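Regulator of chromosome condensation (Saccharomyces cerevisiae, PDB 3OF7) acts as the guanine nucleotide exchange factor for the GTPases GSP1 and GSP2, promoting replacement of bound GDP by GTP, and binds chromatin in the nucleus. Local coordinates at residues 157-161 with 171-176; 36-42 with 441-445; 82-88 with 149-153; 181-185 with 227-231. All coordinates share one frame; numbering follows the deposited sequence.

Seven small antiparallel sheets make up this RCC1-like beta-propeller, and the four contacts sample joints within and between them. Contact 2 comes first and last along the chain: residues 36-42 follow the strand 30-34, and 441-445 enter the strand 443-450 of the same sheet, so it helps close the ring. The other three fall within the span it encloses, in the order 3, 1, 4. Contact 3 sets the sheet of 78-83 against that of 150-155, contact 1 pairs 159-164 with 169-177 inside the latter, and contact 4 leads on to the sheet of 225-229. Centres of contacts 1 and 4 lie about 9 Å apart, those of contacts 3 and 4 about 25 Å apart.

Contact 1. Residues 157-161 with 171-176; sequences DNMSC and AWGTFR
Ser160 and Trp172 form an antiparallel hydrogen-bonded pair, with Ser160 N giving a 2.8 Å bond to Trp172 O and Trp172 N returning one of 3.0 Å to Ser160 O. A third backbone bond runs from Thr174 N to Asn158 O, the donor well above the carbonyl plane. Water 1 extends the pairing, accepting from Asn158 N and donating to Thr174 O.

On one side of the hairpin, Ser160 CB sits over a face of the indole, 3.4 Å from the centroid of the five-membered ring of Trp172. With chi1 at 59°, the Trp172 ring folds back across its strand neighbour. With an alanine here, Ser160 CB would probably lose its cover and Ala98 O its weak NE1 donor. On the other side, Met159 runs alongside Phe175, its CG 3.3 Å from Phe175 CE2 and SD oblique to the ring in a Met-aromatic contact. Met159 CE reaches Ala171 CB at 3.8 Å.

Ser160 OG bonds to Ala98 O, on the side where Ser160 also touches His78 and Leu80 of strand 78-83. Met159 and Cys161 pack on strand 215-220, so this hairpin of strands 159-164 and 169-177 lies between two neighbouring sheets of the propeller.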
# COMPACT_ATOMS: atom_id res chain seq x y z
N ASP A 157 4.16 4.81 7.34
CA ASP A 157 3.45 5.58 8.37
C ASP A 157 4.03 7.00 8.48
O ASP A 157 3.27 7.97 8.54
CB ASP A 157 3.52 4.89 9.73
CG ASP A 157 2.41 3.88 9.94
OD1 ASP A 157 1.84 3.35 8.95
OD2 ASP A 157 2.12 3.59 11.11
N ASN A 158 5.36 7.10 8.43
CA ASN A 158 6.09 8.32 8.80
C ASN A 158 7.14 8.79 7.77
O ASN A 158 7.78 9.83 7.96
CB ASN A 158 6.77 8.10 10.17
CG ASN A 158 5.80 7.63 11.26
OD1 ASN A 158 5.87 6.48 11.73
ND2 ASN A 158 4.91 8.52 11.65
N MET A 159 7.33 8.02 6.69
CA MET A 159 8.29 8.39 5.65
C MET A 159 7.70 8.38 4.25
O MET A 159 6.66 7.77 4.00
CB MET A 159 9.65 7.65 5.75
CG MET A 159 9.78 6.25 5.16
SD MET A 159 10.02 5.93 3.38
CE MET A 159 11.65 6.58 2.97
N SER A 160 8.37 9.09 3.36
CA SER A 160 7.90 9.27 2.00
C SER A 160 9.06 9.04 1.06
O SER A 160 10.22 9.30 1.41
CB SER A 160 7.38 10.69 1.84
OG SER A 160 6.20 10.88 2.60
N CYS A 161 8.75 8.55 -0.13
CA CYS A 161 9.77 8.20 -1.11
C CYS A 161 9.28 8.45 -2.53
O CYS A 161 8.12 8.17 -2.84
CB CYS A 161 10.21 6.75 -0.94
SG CYS A 161 11.66 6.30 -1.92
N ALA A 171 13.86 10.82 -0.53
CA ALA A 171 13.17 10.35 0.66
C ALA A 171 13.08 11.46 1.70
O ALA A 171 13.90 12.39 1.70
CB ALA A 171 13.86 9.13 1.24
N TRP A 172 12.05 11.38 2.55
CA TRP A 172 11.84 12.33 3.64
C TRP A 172 10.94 11.75 4.74
O TRP A 172 10.31 10.70 4.55
CB TRP A 172 11.32 13.69 3.13
CG TRP A 172 10.00 13.69 2.36
CD1 TRP A 172 8.78 14.09 2.84
CD2 TRP A 172 9.80 13.33 0.98
NE1 TRP A 172 7.82 13.97 1.85
CE2 TRP A 172 8.42 13.51 0.70
CE3 TRP A 172 10.64 12.85 -0.04
CZ2 TRP A 172 7.86 13.24 -0.55
CZ3 TRP A 172 10.08 12.57 -1.29
CH2 TRP A 172 8.70 12.76 -1.53
N GLY A 173 10.91 12.41 5.89
CA GLY A 173 10.15 11.94 7.05
C GLY A 173 11.08 11.24 8.02
O GLY A 173 12.21 11.71 8.26
N THR A 174 10.63 10.11 8.58
CA THR A 174 11.43 9.34 9.53
C THR A 174 10.91 7.92 9.66
O THR A 174 9.84 7.61 9.11
CB THR A 174 11.47 10.02 10.94
OG1 THR A 174 12.55 9.47 11.71
CG2 THR A 174 10.16 9.80 11.71
N PHE A 175 11.65 7.06 10.35
CA PHE A 175 11.13 5.76 10.76
C PHE A 175 10.94 5.73 12.27
O PHE A 175 11.84 6.08 13.04
CB PHE A 175 12.06 4.61 10.35
CG PHE A 175 12.41 4.61 8.89
CD1 PHE A 175 13.65 5.06 8.46
CD2 PHE A 175 11.49 4.15 7.95
CE1 PHE A 175 13.98 5.06 7.09
CE2 PHE A 175 11.82 4.14 6.58
CZ PHE A 175 13.07 4.61 6.16
N ARG A 176 9.74 5.31 12.68
CA ARG A 176 9.50 5.01 14.07
C ARG A 176 9.78 3.54 14.37
O ARG A 176 10.05 2.74 13.47
CB ARG A 176 8.05 5.37 14.46
CG ARG A 176 7.80 6.86 14.59
CD ARG A 176 6.36 7.11 15.04
NE ARG A 176 6.02 8.53 15.00
CZ ARG A 176 6.23 9.38 16.00
NH1 ARG A 176 6.77 8.96 17.14
NH2 ARG A 176 5.89 10.65 15.86
O HOH W 1 8.14 5.48 8.53

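Contact 2. Residues 36-42 with 441-445; sequences TGSMCEL and GQFSV
Phe443 and Gln442 meet the loop at Thr36 and Glu41, where the last repeat of the beta-propeller meets the first: 441-445, in RCC1 repeat 7, leads into strand 443-450, which pairs with 30-34, and 36-42, in repeat 1, is the loop after 30-34.

Phe443 presents a ring face to Glu41, whose CB stands over the centre, 3.5 Å from the ring centroid and 14° off the normal. Chi1 of 74° places Phe443 CG between its backbone N and carbonyl carbon, from where the ring reaches the loop. Glu41 O also approaches Phe443 CE2, at 3.4 Å, while Leu42 CD2 rests against Phe443 CB. On strand 69-74, Val74 touches the same phenylalanine. A serine in its place would probably leave Glu41 CB and Leu42 CD2 without their apolar partner and open a gap between the loop and the strand.

Gln442 works through both backbone and side chain. Its carbonyl O accepts a nearly straight 2.8 Å bond from Thr36 N, and its extended side chain brings OE1 to 3.4 Å from Thr36 CG2. Thr36 OG1 bonds to Thr406 O.

Glu41 bends at chi2 (100°), carrying its carboxylate back over its own loop, where OE1 accepts from Met39 N on the syn side. That bond braces the type I turn from Gly37 to Cys40. Water 3 donates to Glu41 OE2 and is weakly linked to Gln442 N. Water 2 cannot give a proton to every acceptor in reach; it lies between Glu41 OE2, Ser38 OG and Gln442 OE1, 2.5 Å from the last.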
# COMPACT_ATOMS: atom_id res chain seq x y z
N THR A 36 -11.63 7.73 8.25
CA THR A 36 -11.37 8.64 9.37
C THR A 36 -10.10 9.46 9.13
O THR A 36 -9.06 8.91 8.74
CB THR A 36 -11.34 7.87 10.72
OG1 THR A 36 -12.63 7.28 10.93
CG2 THR A 36 -11.03 8.80 11.91
N GLY A 37 -10.21 10.77 9.34
CA GLY A 37 -9.11 11.69 9.07
C GLY A 37 -8.80 12.58 10.26
O GLY A 37 -8.57 13.78 10.10
N SER A 38 -8.77 11.98 11.45
CA SER A 38 -8.50 12.73 12.70
C SER A 38 -7.09 13.33 12.73
O SER A 38 -6.81 14.24 13.51
CB SER A 38 -8.74 11.83 13.92
OG SER A 38 -7.74 10.84 14.03
N MET A 39 -6.21 12.80 11.87
CA MET A 39 -4.83 13.27 11.76
C MET A 39 -4.58 13.88 10.37
O MET A 39 -3.45 13.89 9.88
CB MET A 39 -3.85 12.12 12.07
CG MET A 39 -3.82 11.68 13.55
SD MET A 39 -2.81 10.22 13.94
CE MET A 39 -3.79 8.93 13.18
N CYS A 40 -5.65 14.38 9.76
CA CYS A 40 -5.63 15.05 8.44
C CYS A 40 -5.52 14.12 7.23
O CYS A 40 -5.31 14.58 6.11
CB CYS A 40 -4.54 16.15 8.39
SG CYS A 40 -4.81 17.49 9.59
N GLU A 41 -5.71 12.81 7.46
CA GLU A 41 -5.46 11.80 6.41
C GLU A 41 -6.34 11.93 5.17
O GLU A 41 -5.93 11.54 4.07
CB GLU A 41 -5.62 10.37 6.94
CG GLU A 41 -4.73 10.00 8.10
CD GLU A 41 -5.47 10.08 9.42
OE1 GLU A 41 -6.08 11.14 9.69
OE2 GLU A 41 -5.43 9.09 10.18
N LEU A 42 -7.56 12.44 5.36
CA LEU A 42 -8.55 12.47 4.27
C LEU A 42 -8.25 13.53 3.23
O LEU A 42 -8.69 13.41 2.09
CB LEU A 42 -9.97 12.64 4.82
CG LEU A 42 -10.54 11.52 5.69
CD1 LEU A 42 -11.96 11.87 6.17
CD2 LEU A 42 -10.53 10.18 4.95
N GLY A 441 -4.08 3.66 7.54
CA GLY A 441 -4.45 3.11 8.85
C GLY A 441 -5.95 3.09 9.07
O GLY A 441 -6.51 2.09 9.52
N GLN A 442 -6.60 4.21 8.76
CA GLN A 442 -8.02 4.41 9.08
C GLN A 442 -8.83 5.00 7.92
O GLN A 442 -9.93 5.53 8.13
CB GLN A 442 -8.17 5.33 10.31
CG GLN A 442 -7.45 4.84 11.57
CD GLN A 442 -7.81 5.65 12.81
OE1 GLN A 442 -8.42 6.72 12.73
NE2 GLN A 442 -7.43 5.14 13.98
N PHE A 443 -8.31 4.91 6.70
CA PHE A 443 -8.90 5.61 5.56
C PHE A 443 -8.49 4.96 4.25
O PHE A 443 -7.56 4.15 4.22
CB PHE A 443 -8.50 7.10 5.58
CG PHE A 443 -7.06 7.35 5.17
CD1 PHE A 443 -6.01 7.02 6.02
CD2 PHE A 443 -6.77 7.94 3.94
CE1 PHE A 443 -4.67 7.27 5.65
CE2 PHE A 443 -5.44 8.19 3.55
CZ PHE A 443 -4.39 7.85 4.40
N SER A 444 -9.18 5.33 3.18
CA SER A 444 -8.88 4.82 1.84
C SER A 444 -8.96 5.94 0.80
O SER A 444 -9.59 6.98 1.03
CB SER A 444 -9.86 3.70 1.47
OG SER A 444 -9.95 2.73 2.50
N VAL A 445 -8.31 5.73 -0.34
CA VAL A 445 -8.29 6.70 -1.43
C VAL A 445 -8.48 5.92 -2.73
O VAL A 445 -7.94 4.82 -2.88
CB VAL A 445 -6.95 7.48 -1.50
CG1 VAL A 445 -6.96 8.48 -2.67
CG2 VAL A 445 -6.66 8.19 -0.18
O HOH W 2 -7.53 8.83 11.82
O HOH W 3 -4.73 6.57 9.39

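Contact 3. Residues 82-88 with 149-153; sequences LDEESNV and KVVQL
Ser86 OG accepts a hydrogen bond from Val150 N, 2.8 Å long and almost straight at 173°. Chi1 of -168° swings the Ser86 hydroxyl across to the start of strand 150-155, where Val150 CG2 also lies 3.5 Å from OG. Beside this bond, Ser86 CB rests against the aliphatic part of Lys149, 3.8 Å from its CG.

The rest of the first shell is apolar. Leu82 turns both methyls to Val150: its CD1 is 3.6 Å from Val150 CB, while CD2 lies 3.5 Å from Val150 O. Further along, Leu153 fits between Leu82 and Val88, placing CD1 3.9 Å from Leu82 CB and meeting Val88 tip to tip through CD2, 4.0 Å from Val88 CG2.

Behind these side chains, a type I turn from Asp83 to Ser86 sets the serine's position. Ser86 N bonds to Asp83 O, and Asp83 OD1 accepts from Asn87 N, reached from above the carboxylate plane. Arg138 binds both Glu85 O and Asn87 OD1 from outside. Across the joint, Val150 and Leu153 also touch Phe164 and Ala162 of the adjacent strand 159-164.

The chemistry is thus divided: a single direct hydrogen bond, with a water link from Glu85 O that is weak at Lys149 NZ, fixes the edge of the turn against the strand, whereas leucine and valine methyls pack together in the apolar part of this junction between propeller sheets.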
# COMPACT_ATOMS: atom_id res chain seq x y z
N LEU A 82 0.76 12.24 -7.52
CA LEU A 82 1.58 12.71 -8.63
C LEU A 82 0.70 13.22 -9.75
O LEU A 82 -0.28 12.56 -10.11
CB LEU A 82 2.45 11.56 -9.15
CG LEU A 82 3.57 11.90 -10.14
CD1 LEU A 82 4.64 12.70 -9.44
CD2 LEU A 82 4.13 10.62 -10.70
N ASP A 83 1.06 14.36 -10.31
CA ASP A 83 0.30 14.91 -11.43
C ASP A 83 1.01 14.73 -12.78
O ASP A 83 2.11 14.16 -12.85
CB ASP A 83 -0.12 16.37 -11.17
CG ASP A 83 1.05 17.34 -11.09
OD1 ASP A 83 2.10 17.10 -11.74
OD2 ASP A 83 0.90 18.37 -10.40
N GLU A 84 0.37 15.20 -13.84
CA GLU A 84 0.91 15.05 -15.19
C GLU A 84 2.29 15.69 -15.39
O GLU A 84 3.09 15.20 -16.20
CB GLU A 84 -0.07 15.59 -16.22
CG GLU A 84 -1.23 14.65 -16.49
CD GLU A 84 -2.26 15.25 -17.43
OE1 GLU A 84 -2.01 16.34 -17.99
OE2 GLU A 84 -3.31 14.61 -17.60
N GLU A 85 2.56 16.78 -14.66
CA GLU A 85 3.87 17.41 -14.81
C GLU A 85 4.86 16.92 -13.75
O GLU A 85 5.93 17.51 -13.54
CB GLU A 85 3.76 18.94 -14.88
CG GLU A 85 3.08 19.41 -16.16
CD GLU A 85 3.49 18.59 -17.38
OE1 GLU A 85 2.60 18.05 -18.08
OE2 GLU A 85 4.71 18.47 -17.65
N SER A 86 4.53 15.79 -13.14
CA SER A 86 5.37 15.12 -12.15
C SER A 86 5.62 15.94 -10.87
O SER A 86 6.64 15.75 -10.19
CB SER A 86 6.68 14.64 -12.79
OG SER A 86 7.38 13.76 -11.93
N ASN A 87 4.70 16.84 -10.52
CA ASN A 87 4.72 17.46 -9.20
C ASN A 87 4.19 16.46 -8.18
O ASN A 87 3.27 15.70 -8.47
CB ASN A 87 3.87 18.72 -9.14
CG ASN A 87 4.45 19.87 -9.94
OD1 ASN A 87 5.55 20.36 -9.66
ND2 ASN A 87 3.70 20.31 -10.93
N VAL A 88 4.78 16.49 -6.98
CA VAL A 88 4.33 15.65 -5.88
C VAL A 88 3.45 16.44 -4.91
O VAL A 88 3.86 17.48 -4.38
CB VAL A 88 5.54 15.01 -5.12
CG1 VAL A 88 5.06 14.10 -3.99
CG2 VAL A 88 6.43 14.23 -6.09
N LYS A 149 11.50 12.42 -14.40
CA LYS A 149 10.16 12.37 -13.83
C LYS A 149 10.04 11.31 -12.75
O LYS A 149 10.80 10.35 -12.73
CB LYS A 149 9.13 12.13 -14.93
CG LYS A 149 8.81 13.40 -15.72
CD LYS A 149 7.86 13.15 -16.88
CE LYS A 149 7.63 14.43 -17.68
NZ LYS A 149 8.92 15.04 -18.12
N VAL A 150 9.06 11.48 -11.87
CA VAL A 150 8.74 10.45 -10.88
C VAL A 150 7.99 9.31 -11.57
O VAL A 150 7.05 9.55 -12.33
CB VAL A 150 7.86 11.01 -9.75
CG1 VAL A 150 7.47 9.91 -8.76
CG2 VAL A 150 8.57 12.17 -9.03
N VAL A 151 8.40 8.07 -11.30
CA VAL A 151 7.70 6.90 -11.83
C VAL A 151 6.95 6.12 -10.75
O VAL A 151 6.05 5.35 -11.06
CB VAL A 151 8.63 5.94 -12.62
CG1 VAL A 151 9.30 6.68 -13.80
CG2 VAL A 151 9.68 5.30 -11.71
N GLN A 152 7.31 6.34 -9.49
CA GLN A 152 6.58 5.72 -8.38
C GLN A 152 6.73 6.52 -7.09
O GLN A 152 7.81 7.00 -6.77
CB GLN A 152 7.02 4.27 -8.14
CG GLN A 152 6.06 3.51 -7.21
CD GLN A 152 6.58 2.15 -6.74
OE1 GLN A 152 7.56 1.62 -7.27
NE2 GLN A 152 5.92 1.59 -5.73
N LEU A 153 5.62 6.64 -6.35
CA LEU A 153 5.63 7.21 -5.00
C LEU A 153 5.44 6.09 -3.98
O LEU A 153 4.88 5.04 -4.30
CB LEU A 153 4.55 8.29 -4.86
CG LEU A 153 4.76 9.58 -5.67
CD1 LEU A 153 3.51 10.45 -5.60
CD2 LEU A 153 5.96 10.35 -5.16
O HOH W 4 8.13 17.20 -15.70

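Contact 4. Residues 181-185 with 227-231; sequences ILGFY and AWGNG
Phe184 and Trp228 form an edge-to-face aromatic pair, the edge of the indole directed at the phenyl face. The centroids of the Phe184 ring and the six-membered ring of Trp228 are 5.2 Å apart and the planes are at 62°. The closest side-chain atoms of this pair are Phe184 CZ and Trp228 CH2, 3.7 Å apart. Trp228 chi1 of 179° extends the indole from its strand to both Phe184 and Tyr185. The tyrosine meets it differently, with Trp228 CZ2 near the plane of the Tyr185 ring at its edge, 3.8 Å from CD2.

The polar part is slight: Trp228 NE1 gives a weak, bent bond to Phe184 O, 3.1 Å away, and a second weak one to Leu249 O.

Leu182 supplies the other apolar touch, its CD2 resting 3.7 Å from Asn230 CA. The Asn230 amide is held elsewhere, by Gln232 and Arg245.

Two classic beta bulges shape the 181-185 segment, Leu182 with Gly183 opposite Phe175 and Phe184 with Tyr185 opposite Ile189. Phe175 in turn pairs edge-to-face with Trp228, and Trp196 meets Tyr185 edge-to-face and Phe184 with planes at about 70°. The contact therefore spans the boundary between strands 169-177 and 180-183 in one propeller sheet and 215-220 and 225-229 in the next.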
# COMPACT_ATOMS: atom_id res chain seq x y z
N ILE A 181 10.73 7.43 17.99
CA ILE A 181 11.41 7.68 16.72
C ILE A 181 12.74 6.92 16.70
O ILE A 181 13.55 7.05 17.63
CB ILE A 181 11.61 9.21 16.48
CG1 ILE A 181 10.24 9.88 16.33
CG2 ILE A 181 12.50 9.48 15.23
CD1 ILE A 181 10.23 11.39 16.57
N LEU A 182 12.94 6.10 15.66
CA LEU A 182 14.24 5.47 15.43
C LEU A 182 15.16 6.51 14.79
O LEU A 182 16.19 6.87 15.36
CB LEU A 182 14.13 4.21 14.56
CG LEU A 182 15.42 3.43 14.22
CD1 LEU A 182 16.25 3.16 15.49
CD2 LEU A 182 15.12 2.12 13.49
N GLY A 183 14.75 7.01 13.62
CA GLY A 183 15.53 8.00 12.88
C GLY A 183 15.30 7.86 11.39
O GLY A 183 14.46 7.05 10.95
N PHE A 184 16.04 8.62 10.61
CA PHE A 184 15.85 8.62 9.16
C PHE A 184 17.04 8.00 8.44
O PHE A 184 16.89 7.00 7.73
CB PHE A 184 15.56 10.05 8.67
CG PHE A 184 15.45 10.18 7.17
CD1 PHE A 184 14.31 9.75 6.50
CD2 PHE A 184 16.49 10.75 6.43
CE1 PHE A 184 14.20 9.88 5.10
CE2 PHE A 184 16.40 10.89 5.04
CZ PHE A 184 15.25 10.45 4.37
N TYR A 185 18.23 8.58 8.62
CA TYR A 185 19.41 8.05 7.93
C TYR A 185 20.60 7.90 8.89
O TYR A 185 21.08 8.88 9.44
CB TYR A 185 19.78 8.93 6.74
CG TYR A 185 20.72 8.27 5.76
CD1 TYR A 185 22.10 8.50 5.82
CD2 TYR A 185 20.24 7.42 4.76
CE1 TYR A 185 22.97 7.90 4.92
CE2 TYR A 185 21.11 6.82 3.84
CZ TYR A 185 22.48 7.07 3.94
OH TYR A 185 23.36 6.48 3.05
N ALA A 227 16.55 -3.18 1.92
CA ALA A 227 15.60 -2.78 2.95
C ALA A 227 16.19 -1.66 3.80
O ALA A 227 17.42 -1.56 3.96
CB ALA A 227 15.21 -3.98 3.80
N TRP A 228 15.32 -0.79 4.32
CA TRP A 228 15.71 0.39 5.07
C TRP A 228 14.63 0.74 6.09
O TRP A 228 13.44 0.82 5.74
CB TRP A 228 15.92 1.55 4.08
CG TRP A 228 16.33 2.91 4.64
CD1 TRP A 228 17.05 3.18 5.78
CD2 TRP A 228 16.08 4.18 4.02
NE1 TRP A 228 17.24 4.54 5.92
CE2 TRP A 228 16.65 5.17 4.85
CE3 TRP A 228 15.41 4.57 2.85
CZ2 TRP A 228 16.57 6.54 4.55
CZ3 TRP A 228 15.34 5.93 2.55
CH2 TRP A 228 15.91 6.90 3.40
N GLY A 229 15.04 0.94 7.34
CA GLY A 229 14.13 1.42 8.39
C GLY A 229 14.19 0.58 9.65
O GLY A 229 15.23 -0.02 9.96
N ASN A 230 13.08 0.54 10.38
CA ASN A 230 13.00 -0.30 11.58
C ASN A 230 13.12 -1.78 11.23
O ASN A 230 12.70 -2.21 10.17
CB ASN A 230 11.69 -0.03 12.34
CG ASN A 230 11.70 -0.64 13.74
OD1 ASN A 230 12.72 -0.64 14.42
ND2 ASN A 230 10.55 -1.15 14.17
N GLY A 231 13.73 -2.55 12.14
CA GLY A 231 13.99 -3.96 11.88
C GLY A 231 13.61 -4.90 13.00
O GLY A 231 14.02 -6.06 13.00